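Local coordinates for putative dehydratase (Mesorhizobium loti, PDB 2POZ), which is of unknown function but belongs to the mandelate racemase/muconate lactonizing enzyme family of the enolase superfamily and probably acts as a lyase, at residues Phe116-Gly130 and Glu322-Ala336. Sequence-based numbering, arbitrary orientation.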
loop_
_atom_site.group_PDB
_atom_site.type_symbol
_atom_site.label_atom_id
_atom_site.label_comp_id
_atom_site.label_asym_id
_atom_site.label_seq_id
_atom_site.Cartn_x
_atom_site.Cartn_y
_atom_site.Cartn_z
ATOM N N PHE A 116 22.954 21.593 -24.518
ATOM C CA PHE A 116 22.026 20.609 -23.962
ATOM C C PHE A 116 21.858 19.348 -24.809
ATOM O O PHE A 116 21.113 18.441 -24.433
ATOM C CB PHE A 116 20.642 21.257 -23.764
ATOM C CG PHE A 116 20.547 22.150 -22.551
ATOM C CD1 PHE A 116 21.671 22.439 -21.779
ATOM C CD2 PHE A 116 19.321 22.697 -22.177
ATOM C CE1 PHE A 116 21.574 23.258 -20.652
ATOM C CE2 PHE A 116 19.216 23.514 -21.052
ATOM C CZ PHE A 116 20.346 23.795 -20.289
ATOM N N GLY A 117 22.531 19.294 -25.954
ATOM C CA GLY A 117 22.418 18.126 -26.805
ATOM C C GLY A 117 21.802 18.416 -28.158
ATOM O O GLY A 117 21.349 17.506 -28.860
ATOM N N GLY A 118 21.767 19.689 -28.528
ATOM C CA GLY A 118 21.220 20.049 -29.822
ATOM C C GLY A 118 19.721 20.267 -29.872
ATOM O O GLY A 118 18.999 20.069 -28.895
ATOM N N LYS A 119 19.263 20.661 -31.054
ATOM C CA LYS A 119 17.867 20.959 -31.308
ATOM C C LYS A 119 17.089 19.759 -31.848
ATOM O O LYS A 119 17.653 18.871 -32.483
ATOM C CB LYS A 119 17.795 22.110 -32.316
ATOM C CG LYS A 119 16.399 22.550 -32.680
ATOM C CD LYS A 119 16.412 23.326 -33.990
ATOM C CE LYS A 119 17.316 24.540 -33.924
ATOM N NZ LYS A 119 17.397 25.208 -35.256
ATOM N N ILE A 120 15.788 19.748 -31.584
ATOM C CA ILE A 120 14.903 18.696 -32.064
ATOM C C ILE A 120 13.844 19.319 -32.979
ATOM O O ILE A 120 13.313 18.657 -33.870
ATOM C CB ILE A 120 14.175 17.979 -30.900
ATOM C CG1 ILE A 120 15.162 17.132 -30.105
ATOM C CG2 ILE A 120 13.055 17.100 -31.447
ATOM C CD1 ILE A 120 14.511 16.349 -28.986
ATOM N N ARG A 121 13.553 20.598 -32.757
ATOM C CA ARG A 121 12.546 21.310 -33.547
ATOM C C ARG A 121 12.967 22.760 -33.820
ATOM O O ARG A 121 13.674 23.376 -33.015
ATOM C CB ARG A 121 11.195 21.268 -32.809
ATOM C CG ARG A 121 11.275 21.720 -31.357
ATOM C CD ARG A 121 9.981 21.457 -30.596
ATOM N NE ARG A 121 9.767 20.037 -30.298
ATOM C CZ ARG A 121 10.378 19.361 -29.329
ATOM N NH1 ARG A 121 11.260 19.958 -28.534
ATOM N NH2 ARG A 121 10.095 18.079 -29.144
ATOM N N ASP A 122 12.543 23.300 -34.959
ATOM C CA ASP A 122 12.890 24.676 -35.320
ATOM C C ASP A 122 11.825 25.689 -34.916
ATOM O O ASP A 122 12.028 26.890 -35.047
ATOM C CB ASP A 122 13.128 24.792 -36.829
ATOM C CG ASP A 122 14.268 23.916 -37.308
ATOM O OD1 ASP A 122 15.377 24.011 -36.741
ATOM O OD2 ASP A 122 14.052 23.133 -38.254
ATOM N N ARG A 123 10.689 25.208 -34.435
ATOM C CA ARG A 123 9.614 26.100 -34.026
ATOM C C ARG A 123 8.655 25.348 -33.119
ATOM O O ARG A 123 8.625 24.118 -33.123
ATOM C CB ARG A 123 8.865 26.632 -35.257
ATOM C CG ARG A 123 8.109 25.567 -36.037
ATOM C CD ARG A 123 7.506 26.124 -37.319
ATOM N NE ARG A 123 6.328 25.364 -37.739
ATOM C CZ ARG A 123 6.350 24.117 -38.204
ATOM N NH1 ARG A 123 7.500 23.465 -38.327
ATOM N NH2 ARG A 123 5.212 23.511 -38.522
ATOM N N VAL A 124 7.880 26.090 -32.334
ATOM C CA VAL A 124 6.921 25.475 -31.432
ATOM C C VAL A 124 5.575 26.161 -31.516
ATOM O O VAL A 124 5.487 27.376 -31.675
ATOM C CB VAL A 124 7.376 25.549 -29.963
ATOM C CG1 VAL A 124 8.591 24.669 -29.742
ATOM C CG2 VAL A 124 7.675 26.997 -29.590
ATOM N N ARG A 125 4.527 25.361 -31.412
ATOM C CA ARG A 125 3.172 25.865 -31.431
ATOM C C ARG A 125 2.869 26.350 -30.013
ATOM O O ARG A 125 3.402 25.817 -29.036
ATOM C CB ARG A 125 2.214 24.742 -31.812
ATOM C CG ARG A 125 0.769 25.163 -31.872
ATOM C CD ARG A 125 -0.097 23.990 -32.267
ATOM N NE ARG A 125 -1.503 24.290 -32.048
ATOM C CZ ARG A 125 -2.300 23.557 -31.282
ATOM N NH1 ARG A 125 -1.823 22.483 -30.667
ATOM N NH2 ARG A 125 -3.570 23.900 -31.132
ATOM N N ALA A 126 2.015 27.356 -29.894
ATOM C CA ALA A 126 1.682 27.882 -28.581
ATOM C C ALA A 126 0.189 28.070 -28.412
ATOM O O ALA A 126 -0.540 28.152 -29.390
ATOM C CB ALA A 126 2.389 29.222 -28.363
ATOM N N TYR A 127 -0.261 28.115 -27.164
ATOM C CA TYR A 127 -1.661 28.374 -26.887
ATOM C C TYR A 127 -1.662 29.779 -26.299
ATOM O O TYR A 127 -0.636 30.246 -25.805
ATOM C CB TYR A 127 -2.249 27.345 -25.907
ATOM C CG TYR A 127 -1.669 27.322 -24.510
ATOM C CD1 TYR A 127 -2.042 28.269 -23.557
ATOM C CD2 TYR A 127 -0.781 26.314 -24.123
ATOM C CE1 TYR A 127 -1.548 28.210 -22.246
ATOM C CE2 TYR A 127 -0.279 26.245 -22.819
ATOM C CZ TYR A 127 -0.667 27.195 -21.889
ATOM O OH TYR A 127 -0.161 27.138 -20.608
ATOM N N ALA A 128 -2.792 30.466 -26.371
ATOM C CA ALA A 128 -2.868 31.816 -25.838
ATOM C C ALA A 128 -3.515 31.883 -24.450
ATOM O O ALA A 128 -4.478 31.175 -24.160
ATOM C CB ALA A 128 -3.635 32.722 -26.824
ATOM N N ASN A 129 -2.960 32.736 -23.597
ATOM C CA ASN A 129 -3.486 32.952 -22.255
ATOM C C ASN A 129 -3.560 34.473 -22.100
ATOM O O ASN A 129 -3.084 35.210 -22.973
ATOM C CB ASN A 129 -2.538 32.368 -21.198
ATOM C CG ASN A 129 -3.220 32.133 -19.860
ATOM O OD1 ASN A 129 -4.310 32.644 -19.602
ATOM N ND2 ASN A 129 -2.568 31.359 -18.992
ATOM N N GLY A 130 -4.153 34.936 -21.003
ATOM C CA GLY A 130 -4.253 36.365 -20.743
ATOM C C GLY A 130 -5.143 37.178 -21.673
ATOM O O GLY A 130 -5.051 38.407 -21.704
ATOM N N GLU A 322 12.529 24.329 -24.871
ATOM C CA GLU A 322 11.566 23.715 -25.774
ATOM C C GLU A 322 12.169 23.290 -27.105
ATOM O O GLU A 322 11.583 22.491 -27.839
ATOM C CB GLU A 322 10.391 24.668 -25.992
ATOM C CG GLU A 322 9.792 25.150 -24.679
ATOM C CD GLU A 322 8.621 26.096 -24.866
ATOM O OE1 GLU A 322 8.688 26.961 -25.768
ATOM O OE2 GLU A 322 7.642 25.979 -24.097
ATOM N N ALA A 323 13.338 23.822 -27.424
ATOM C CA ALA A 323 13.996 23.449 -28.671
ATOM C C ALA A 323 14.700 22.107 -28.475
ATOM O O ALA A 323 14.915 21.362 -29.436
ATOM C CB ALA A 323 15.025 24.507 -29.059
ATOM N N ASN A 324 15.002 21.789 -27.218
ATOM C CA ASN A 324 15.766 20.590 -26.879
ATOM C C ASN A 324 15.074 19.362 -26.269
ATOM O O ASN A 324 15.467 18.231 -26.565
ATOM C CB ASN A 324 16.936 21.040 -25.988
ATOM C CG ASN A 324 17.788 19.890 -25.485
ATOM O OD1 ASN A 324 17.537 19.339 -24.416
ATOM N ND2 ASN A 324 18.805 19.528 -26.252
ATOM N N ILE A 325 14.058 19.556 -25.433
ATOM C CA ILE A 325 13.405 18.413 -24.797
ATOM C C ILE A 325 12.637 17.506 -25.752
ATOM O O ILE A 325 11.992 17.960 -26.703
ATOM C CB ILE A 325 12.464 18.857 -23.646
ATOM C CG1 ILE A 325 11.453 19.884 -24.154
ATOM C CG2 ILE A 325 13.287 19.441 -22.498
ATOM C CD1 ILE A 325 10.417 20.269 -23.119
ATOM N N THR A 326 12.710 16.209 -25.482
ATOM C CA THR A 326 12.050 15.227 -26.322
ATOM C C THR A 326 10.555 15.084 -26.045
ATOM O O THR A 326 9.805 14.669 -26.929
ATOM C CB THR A 326 12.732 13.849 -26.176
ATOM O OG1 THR A 326 12.873 13.542 -24.789
ATOM C CG2 THR A 326 14.115 13.865 -26.801
ATOM N N ASN A 327 10.116 15.434 -24.835
ATOM C CA ASN A 327 8.702 15.322 -24.480
ATOM C C ASN A 327 7.977 16.670 -24.384
ATOM O O ASN A 327 7.191 16.910 -23.474
ATOM C CB ASN A 327 8.541 14.528 -23.164
ATOM C CG ASN A 327 9.296 15.153 -21.987
ATOM O OD1 ASN A 327 10.280 15.873 -22.166
ATOM N ND2 ASN A 327 8.845 14.850 -20.774
ATOM N N PHE A 328 8.249 17.547 -25.344
ATOM C CA PHE A 328 7.615 18.860 -25.382
ATOM C C PHE A 328 6.203 18.741 -25.935
ATOM O O PHE A 328 5.972 18.013 -26.894
ATOM C CB PHE A 328 8.414 19.816 -26.272
ATOM C CG PHE A 328 7.700 21.112 -26.558
ATOM C CD1 PHE A 328 7.611 22.109 -25.583
ATOM C CD2 PHE A 328 7.094 21.325 -27.792
ATOM C CE1 PHE A 328 6.926 23.292 -25.837
ATOM C CE2 PHE A 328 6.404 22.506 -28.056
ATOM C CZ PHE A 328 6.319 23.493 -27.078
HETATM N N MSE A 329 5.262 19.461 -25.333
HETATM C CA MSE A 329 3.887 19.440 -25.802
HETATM C C MSE A 329 3.483 20.729 -26.532
HETATM O O MSE A 329 3.185 20.714 -27.723
HETATM C CB MSE A 329 2.924 19.222 -24.634
HETATM C CG MSE A 329 1.459 19.231 -25.050
HETATM SE SE MSE A 329 0.246 19.249 -23.535
HETATM C CE MSE A 329 -1.408 19.676 -24.477
ATOM N N ILE A 330 3.480 21.842 -25.809
ATOM C CA ILE A 330 3.055 23.112 -26.386
ATOM C C ILE A 330 3.618 24.277 -25.555
ATOM O O ILE A 330 3.934 24.109 -24.379
ATOM C CB ILE A 330 1.501 23.151 -26.412
ATOM C CG1 ILE A 330 0.986 24.317 -27.252
ATOM C CG2 ILE A 330 0.971 23.226 -24.992
ATOM C CD1 ILE A 330 -0.522 24.240 -27.498
ATOM N N HIS A 331 3.740 25.445 -26.180
ATOM C CA HIS A 331 4.278 26.652 -25.540
ATOM C C HIS A 331 3.129 27.567 -25.061
ATOM O O HIS A 331 2.039 27.540 -25.631
ATOM C CB HIS A 331 5.148 27.393 -26.565
ATOM C CG HIS A 331 5.746 28.675 -26.068
ATOM N ND1 HIS A 331 6.983 28.737 -25.465
ATOM C CD2 HIS A 331 5.297 29.952 -26.135
ATOM C CE1 HIS A 331 7.274 29.996 -25.186
ATOM N NE2 HIS A 331 6.267 30.754 -25.583
ATOM N N GLU A 332 3.380 28.371 -24.027
ATOM C CA GLU A 332 2.370 29.298 -23.497
ATOM C C GLU A 332 2.733 30.765 -23.763
ATOM O O GLU A 332 3.853 31.192 -23.491
ATOM C CB GLU A 332 2.196 29.099 -21.986
ATOM C CG GLU A 332 1.245 30.116 -21.340
ATOM C CD GLU A 332 1.067 29.900 -19.845
ATOM O OE1 GLU A 332 2.076 29.597 -19.168
ATOM O OE2 GLU A 332 -0.073 30.050 -19.347
ATOM N N HIS A 333 1.778 31.541 -24.272
ATOM C CA HIS A 333 2.027 32.953 -24.562
ATOM C C HIS A 333 0.855 33.852 -24.125
ATOM O O HIS A 333 -0.304 33.434 -24.174
ATOM C CB HIS A 333 2.294 33.117 -26.062
ATOM C CG HIS A 333 2.751 34.489 -26.452
ATOM N ND1 HIS A 333 3.840 35.104 -25.874
ATOM C CD2 HIS A 333 2.277 35.357 -27.378
ATOM C CE1 HIS A 333 4.019 36.290 -26.427
ATOM N NE2 HIS A 333 3.084 36.469 -27.341
ATOM N N TYR A 334 1.178 35.067 -23.680
ATOM C CA TYR A 334 0.187 36.056 -23.238
ATOM C C TYR A 334 0.351 37.280 -24.147
ATOM O O TYR A 334 0.842 38.322 -23.712
ATOM C CB TYR A 334 0.452 36.500 -21.790
ATOM C CG TYR A 334 0.301 35.434 -20.725
ATOM C CD1 TYR A 334 -0.730 35.501 -19.785
ATOM C CD2 TYR A 334 1.214 34.384 -20.624
ATOM C CE1 TYR A 334 -0.844 34.547 -18.764
ATOM C CE2 TYR A 334 1.109 33.425 -19.612
ATOM C CZ TYR A 334 0.081 33.516 -18.685
ATOM O OH TYR A 334 -0.006 32.582 -17.670
ATOM N N PRO A 335 -0.065 37.173 -25.416
ATOM C CA PRO A 335 0.076 38.305 -26.338
ATOM C C PRO A 335 -0.534 39.643 -25.890
ATOM O O PRO A 335 0.043 40.697 -26.141
ATOM C CB PRO A 335 -0.539 37.767 -27.638
ATOM C CG PRO A 335 -1.571 36.808 -27.150
ATOM C CD PRO A 335 -0.852 36.088 -26.029
ATOM N N ALA A 336 -1.679 39.602 -25.214
ATOM C CA ALA A 336 -2.342 40.830 -24.762
ATOM C C ALA A 336 -1.515 41.699 -23.803
ATOM O O ALA A 336 -1.644 42.926 -23.805
ATOM C CB ALA A 336 -3.698 40.491 -24.120
HETATM O O HOH W 1 -3.403 37.405 -24.559
#
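The first and last strands of the (beta/alpha)7beta barrel of this enolase-superfamily fold, 123-128 and 331-333, pair in parallel and close the ring, joining Ala126, Tyr127 and Ala128 to His331, Glu332 and His333. The register follows from four alternating backbone bonds: His331 N to Arg125 O, Tyr127 N to His331 O, His333 N to Tyr127 O, and Asn129 N to His333 O at 2.8 Å. Ala128 continues the ring to strand 155-158, and Val124 bonds Phe358 of strand 357-359.

Beyond the pairing, Arg121 binds the carbonyls of Glu322 and Ile325. Its chain bends at chi3 (73°), bringing NH1 to Glu322 O (2.6 Å) while NH1 and NH2 together grip Ile325 O end-on, in the guanidinium plane; Phe328 CB covers one guanidinium face. Asn324 ND2 reaches back to Gly118 O (2.7 Å), just past the Schellman turn at Gly117, and its OD1 bonds Lys291.

At the far end Glu332 CA lies over the Tyr127 ring, 4.1 Å from its centroid, a CH-pi contact. Lys157 NZ hydrogen-bonds the Tyr127 hydroxyl and forms a salt bridge with Glu332 OE2. Asn129 CB sits over the Tyr334 ring, and in its own amide plane Asn129 ND2 meets Glu332 OE2 at 2.8 Å, nearly straight at 168°.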